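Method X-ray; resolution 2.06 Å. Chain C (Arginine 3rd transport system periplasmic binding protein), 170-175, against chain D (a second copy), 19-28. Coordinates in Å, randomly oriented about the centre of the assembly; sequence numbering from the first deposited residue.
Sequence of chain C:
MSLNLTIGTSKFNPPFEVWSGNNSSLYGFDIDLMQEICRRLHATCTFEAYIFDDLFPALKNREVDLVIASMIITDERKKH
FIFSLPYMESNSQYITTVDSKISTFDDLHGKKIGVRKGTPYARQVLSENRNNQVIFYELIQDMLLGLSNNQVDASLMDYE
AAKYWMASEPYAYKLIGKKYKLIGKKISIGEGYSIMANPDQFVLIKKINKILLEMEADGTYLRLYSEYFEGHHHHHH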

# COMPACT_ATOMS: atom_id res chain seq x y z
N PRO C 170 24.67 -6.91 -15.48
CA PRO C 170 23.27 -6.79 -15.90
C PRO C 170 22.34 -7.48 -14.89
O PRO C 170 21.34 -6.91 -14.45
CB PRO C 170 23.24 -7.48 -17.26
CG PRO C 170 24.68 -7.42 -17.73
CD PRO C 170 25.42 -7.72 -16.46
N TYR C 171 22.70 -8.71 -14.55
CA TYR C 171 21.94 -9.54 -13.61
C TYR C 171 22.68 -9.64 -12.28
O TYR C 171 22.58 -8.75 -11.43
CB TYR C 171 21.75 -10.94 -14.21
CG TYR C 171 21.04 -11.94 -13.33
CD1 TYR C 171 19.72 -11.74 -12.93
CD2 TYR C 171 21.68 -13.11 -12.91
CE1 TYR C 171 19.05 -12.67 -12.14
CE2 TYR C 171 21.02 -14.05 -12.12
CZ TYR C 171 19.71 -13.82 -11.74
OH TYR C 171 19.04 -14.75 -10.97
N ALA C 172 23.43 -10.72 -12.10
CA ALA C 172 24.19 -10.94 -10.88
C ALA C 172 25.66 -10.61 -11.14
O ALA C 172 26.43 -11.46 -11.56
CB ALA C 172 24.05 -12.39 -10.42
N TYR C 173 26.02 -9.35 -10.90
CA TYR C 173 27.38 -8.87 -11.09
C TYR C 173 28.35 -9.45 -10.06
O TYR C 173 29.28 -8.76 -9.61
CB TYR C 173 27.39 -7.34 -11.00
CG TYR C 173 26.48 -6.81 -9.92
CD1 TYR C 173 25.12 -6.61 -10.16
CD2 TYR C 173 26.96 -6.57 -8.63
CE1 TYR C 173 24.26 -6.18 -9.15
CE2 TYR C 173 26.11 -6.14 -7.61
CZ TYR C 173 24.76 -5.95 -7.88
OH TYR C 173 23.92 -5.53 -6.88
N LYS C 174 28.14 -10.71 -9.69
CA LYS C 174 28.98 -11.38 -8.70
C LYS C 174 30.08 -12.24 -9.32
O LYS C 174 30.47 -13.26 -8.75
CB LYS C 174 28.11 -12.24 -7.77
CG LYS C 174 27.24 -11.45 -6.80
CD LYS C 174 26.21 -10.59 -7.51
CE LYS C 174 25.34 -9.83 -6.51
NZ LYS C 174 26.16 -8.96 -5.63
N LEU C 175 30.57 -11.83 -10.49
CA LEU C 175 31.64 -12.56 -11.16
C LEU C 175 32.91 -11.71 -11.22
O LEU C 175 33.30 -11.23 -12.29
CB LEU C 175 31.22 -12.98 -12.58
CG LEU C 175 30.32 -12.10 -13.46
CD1 LEU C 175 28.89 -12.17 -12.95
CD2 LEU C 175 30.82 -10.67 -13.49
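Chain D, residues 19-28: WSGNNSSLYG

The contact between these two copies of the arginine-binding protein is a small packing of loop against loop, held by van der Waals contact around one lysine side chain, with no hydrogen bond between the stretches. About 308 Å² of surface is buried, both sides summed, and Lys C174 alone gives 106 Å² of it.

Chain C contributes an irregular segment without helix or strand, beginning with Pro C170, whose preceding peptide bond is cis. Chain D approaches with a loop that folds back on itself. Residues Ser D20 to Asn D23 form a type II' beta turn, in which Gly D21 takes up a positive phi of 63°, a value that favours glycine. Beyond the turn the chain passes through Ser D24 and Ser D25, the latter also at positive phi, and extends into a weakly bonded strand around Leu D26 and Tyr D27; Gly D28 then stands at the N-cap position of a helix. A weak hydrogen bond from Ser D20 OG to Ser D25 O (3.4 Å) links the first residue of the turn to the returning chain. The closest pair of CA atoms is Ala C172 CA and Ser D20 CA, 5.9 Å apart.

At this point the two side chains face one another, and Ala C172 CB sits 3.9 Å from Ser D20 CB. Lys C174 also points its CA-to-CB bond toward chain D, and its long aliphatic portion runs beside the loop. Lys C174 CG lies 3.0 Å from Ser D20 O and 3.1 Å from Asn D23 ND2, and Lys C174 CE lies 3.2 Å from Ser D20 OG. These approaches are tight, yet each involves a carbon of the lysine and so represents packing around a polar loop. The lysine side chain ends near Ser D24, where Lys C174 NZ is 3.6 Å from Ser D24 CB. Gly D21 itself makes no contact, though an ideal CB there would point toward chain C and lie 3.9 Å from Lys C174 CB.

A separate contact is made by the two tyrosines. The CA-to-CB bond of Tyr C171 points sideways, but with chi1 in the t rotamer the end of its side chain comes nearer to chain D. Tyr D27, with chi1 in p, reaches across, bringing Tyr D27 OH to 3.4 Å from Tyr C171 CE1; the hydroxyl meets the ring obliquely. Pro C170 and Leu C175, at the ends of the chain C stretch, take no part.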

# COMPACT_ATOMS: atom_id res chain seq x y z
N TRP D 19 20.88 -17.03 -5.11
CA TRP D 19 22.03 -16.89 -4.23
C TRP D 19 23.19 -16.41 -5.09
O TRP D 19 24.02 -17.20 -5.52
CB TRP D 19 22.36 -18.24 -3.59
CG TRP D 19 23.61 -18.26 -2.76
CD1 TRP D 19 23.81 -17.66 -1.55
CD2 TRP D 19 24.84 -18.94 -3.07
NE1 TRP D 19 25.08 -17.92 -1.08
CE2 TRP D 19 25.73 -18.70 -2.00
CE3 TRP D 19 25.27 -19.72 -4.15
CZ2 TRP D 19 27.03 -19.23 -1.98
CZ3 TRP D 19 26.56 -20.24 -4.13
CH2 TRP D 19 27.43 -19.99 -3.05
N SER D 20 23.22 -15.11 -5.37
CA SER D 20 24.29 -14.54 -6.19
C SER D 20 25.61 -14.60 -5.44
O SER D 20 26.12 -13.57 -4.99
CB SER D 20 23.95 -13.10 -6.57
OG SER D 20 23.73 -12.31 -5.42
N GLY D 21 26.15 -15.80 -5.31
CA GLY D 21 27.40 -15.99 -4.60
C GLY D 21 27.24 -15.59 -3.14
O GLY D 21 26.12 -15.53 -2.64
N ASN D 22 28.35 -15.33 -2.47
CA ASN D 22 28.29 -14.92 -1.07
C ASN D 22 28.47 -13.40 -0.97
O ASN D 22 28.97 -12.89 0.03
CB ASN D 22 29.37 -15.65 -0.26
CG ASN D 22 30.70 -15.77 -0.99
OD1 ASN D 22 31.34 -14.76 -1.30
ND2 ASN D 22 31.11 -17.00 -1.26
N ASN D 23 28.03 -12.70 -2.01
CA ASN D 23 28.13 -11.24 -2.07
C ASN D 23 26.99 -10.53 -1.36
O ASN D 23 27.02 -10.36 -0.14
CB ASN D 23 28.18 -10.77 -3.53
CG ASN D 23 29.58 -10.80 -4.11
OD1 ASN D 23 30.46 -10.06 -3.67
ND2 ASN D 23 29.80 -11.66 -5.11
N SER D 24 25.99 -10.11 -2.12
CA SER D 24 24.85 -9.39 -1.56
C SER D 24 23.74 -10.34 -1.10
O SER D 24 22.55 -10.06 -1.29
CB SER D 24 24.30 -8.40 -2.59
OG SER D 24 23.34 -7.53 -2.00
N SER D 25 24.14 -11.45 -0.49
CA SER D 25 23.18 -12.43 0.02
C SER D 25 22.25 -12.93 -1.08
O SER D 25 22.61 -12.93 -2.26
CB SER D 25 22.36 -11.81 1.15
OG SER D 25 21.49 -12.77 1.74
N LEU D 26 21.07 -13.37 -0.68
CA LEU D 26 20.08 -13.88 -1.62
C LEU D 26 18.91 -12.92 -1.72
O LEU D 26 18.70 -12.08 -0.84
CB LEU D 26 19.55 -15.25 -1.17
CG LEU D 26 20.44 -16.22 -0.39
CD1 LEU D 26 20.46 -15.83 1.08
CD2 LEU D 26 19.90 -17.63 -0.54
N TYR D 27 18.15 -13.04 -2.80
CA TYR D 27 16.98 -12.21 -2.96
C TYR D 27 15.94 -12.99 -3.75
O TYR D 27 16.25 -14.02 -4.35
CB TYR D 27 17.33 -10.89 -3.66
CG TYR D 27 17.75 -10.99 -5.10
CD1 TYR D 27 16.80 -11.03 -6.12
CD2 TYR D 27 19.10 -11.00 -5.46
CE1 TYR D 27 17.17 -11.08 -7.46
CE2 TYR D 27 19.49 -11.05 -6.80
CZ TYR D 27 18.52 -11.09 -7.79
OH TYR D 27 18.90 -11.13 -9.11
N GLY D 28 14.70 -12.51 -3.71
CA GLY D 28 13.63 -13.18 -4.41
C GLY D 28 12.38 -13.20 -3.55
O GLY D 28 12.42 -12.78 -2.38